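Local coordinates for protein beta-Ala-His dipeptidase (Homo sapiens, PDB 3DLJ) that hydrolyses Xaa-His dipeptides, above all carnosine and anserine, as a secreted zinc metallopeptidase of the M20 family, at residues A407-I412 with T418-I423. Residues are numbered along the deposited sequence; the frame is centred on the assembly and turned at random.
Sequences AAKRAI and TEPDMI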
# COMPACT_ATOMS: atom_id res chain seq x y z
N ALA A 407 -17.53 -8.95 -12.02
CA ALA A 407 -17.19 -10.24 -11.43
C ALA A 407 -16.96 -10.13 -9.92
O ALA A 407 -17.46 -10.95 -9.16
CB ALA A 407 -15.95 -10.84 -12.12
N ALA A 408 -16.21 -9.10 -9.53
CA ALA A 408 -15.90 -8.81 -8.13
C ALA A 408 -17.16 -8.50 -7.30
O ALA A 408 -17.32 -9.04 -6.20
CB ALA A 408 -14.87 -7.67 -8.03
N LYS A 409 -18.03 -7.64 -7.83
CA LYS A 409 -19.33 -7.28 -7.23
C LYS A 409 -20.19 -8.50 -6.93
O LYS A 409 -20.67 -8.68 -5.79
CB LYS A 409 -20.12 -6.35 -8.16
CG LYS A 409 -19.46 -5.02 -8.45
CD LYS A 409 -20.11 -4.34 -9.65
CE LYS A 409 -19.99 -2.82 -9.56
NZ LYS A 409 -20.56 -2.15 -10.78
N ARG A 410 -20.39 -9.33 -7.95
CA ARG A 410 -21.05 -10.63 -7.82
C ARG A 410 -20.39 -11.57 -6.80
O ARG A 410 -21.09 -12.16 -5.98
CB ARG A 410 -21.18 -11.31 -9.18
CG ARG A 410 -22.10 -10.59 -10.18
N ALA A 411 -19.07 -11.71 -6.84
CA ALA A 411 -18.38 -12.56 -5.87
C ALA A 411 -18.62 -12.07 -4.44
O ALA A 411 -18.80 -12.89 -3.54
CB ALA A 411 -16.88 -12.65 -6.18
N ILE A 412 -18.62 -10.75 -4.26
CA ILE A 412 -18.84 -10.14 -2.93
C ILE A 412 -20.24 -10.41 -2.43
O ILE A 412 -20.40 -10.81 -1.28
CB ILE A 412 -18.50 -8.62 -2.88
CG1 ILE A 412 -16.98 -8.42 -2.93
CG2 ILE A 412 -19.08 -7.94 -1.62
CD1 ILE A 412 -16.54 -6.98 -2.76
N THR A 418 -24.17 -9.19 0.67
CA THR A 418 -24.51 -7.78 0.50
C THR A 418 -23.78 -7.11 -0.66
O THR A 418 -22.75 -7.60 -1.11
CB THR A 418 -24.29 -6.97 1.80
OG1 THR A 418 -24.64 -5.60 1.56
CG2 THR A 418 -22.83 -7.06 2.26
N GLU A 419 -24.32 -5.99 -1.12
CA GLU A 419 -23.67 -5.22 -2.17
C GLU A 419 -22.45 -4.46 -1.64
O GLU A 419 -22.54 -3.77 -0.62
CB GLU A 419 -24.65 -4.25 -2.84
CG GLU A 419 -25.78 -4.93 -3.64
CD GLU A 419 -25.28 -5.67 -4.88
OE1 GLU A 419 -24.22 -5.28 -5.43
OE2 GLU A 419 -25.96 -6.63 -5.31
N PRO A 420 -21.30 -4.60 -2.34
CA PRO A 420 -20.13 -3.78 -2.10
C PRO A 420 -20.37 -2.32 -2.48
O PRO A 420 -20.97 -2.02 -3.52
CB PRO A 420 -19.09 -4.36 -3.06
CG PRO A 420 -19.86 -5.04 -4.12
CD PRO A 420 -21.09 -5.56 -3.44
N ASP A 421 -19.90 -1.41 -1.64
CA ASP A 421 -19.74 -0.02 -2.07
C ASP A 421 -18.51 0.10 -2.96
O ASP A 421 -17.49 -0.55 -2.72
CB ASP A 421 -19.63 0.93 -0.88
CG ASP A 421 -21.01 1.38 -0.37
OD1 ASP A 421 -21.99 1.40 -1.17
OD2 ASP A 421 -21.08 1.71 0.83
N MET A 422 -18.66 0.90 -4.01
CA MET A 422 -17.56 1.25 -4.89
C MET A 422 -16.87 2.45 -4.24
O MET A 422 -17.43 3.53 -4.14
CB MET A 422 -18.08 1.57 -6.30
CG MET A 422 -18.79 0.40 -7.01
SD MET A 422 -17.68 -0.94 -7.57
CE MET A 422 -16.93 -0.14 -9.01
N ILE A 423 -15.66 2.23 -3.75
CA ILE A 423 -14.95 3.25 -2.99
C ILE A 423 -13.69 3.70 -3.73
O ILE A 423 -13.19 3.02 -4.63
CB ILE A 423 -14.64 2.79 -1.51
CG1 ILE A 423 -13.68 1.57 -1.50
CG2 ILE A 423 -15.94 2.50 -0.73
CD1 ILE A 423 -13.10 1.25 -0.15
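The pyrrolidine ring of Pro420 turns one face to Ile412, whose CG2 methyl stands over it, displaced to the CG-CD side and 3.6 Å from Pro420 CD. The longer branch comes from the same side of the ring but beyond its CB-CG edge, where Ile412 CD1 lies 3.7 Å from Pro420 CB. At the ring's CG corner the approach is edge-on, because Lys409 CA, nearly level with the ring, stands 3.9 Å from Pro420 CG. Segment 407-412 places nothing on the opposite face. Two branches of one side chain thus share one ring, and the torsions explain how. A chi1 of -73° sets Ile412 CG1 beside the backbone N and leaves CG2 anti to it, over the ring, while CG1 carries CD1 outward in an extended chain past the CB-CG edge. CG2 also touches the loop backbone, lying 3.7 Å from Thr418 O.

Helix 403-416 leads through a short turn into strand 421-425, which runs parallel to strand 216-232 in a mixed sheet of this M20-family peptidase; the helix packs against the turn through the proline just ahead of the strand, away from the zinc site. Ile217 touches both Lys409 and Ile412, and Leu473 of helix 464-482 also packs on Ile412. With an alanine here in place of Ile412, the ring would keep CB but is likely to lose the methyl and ethyl branches beside it, opening a gap next to Ile217 and Leu473.

Farther along, Lys409 and Met422 meet at about a right angle. The lysine runs extended beyond CG, whereas the bend at chi2 (-72°) swings Met422 SD to 3.6 Å from Lys409 CE. It is the aliphatic part of the lysine that takes the sulfur; chi3 places the methyl Met422 CE a little more distant, at 4.1 Å from Lys409 CE.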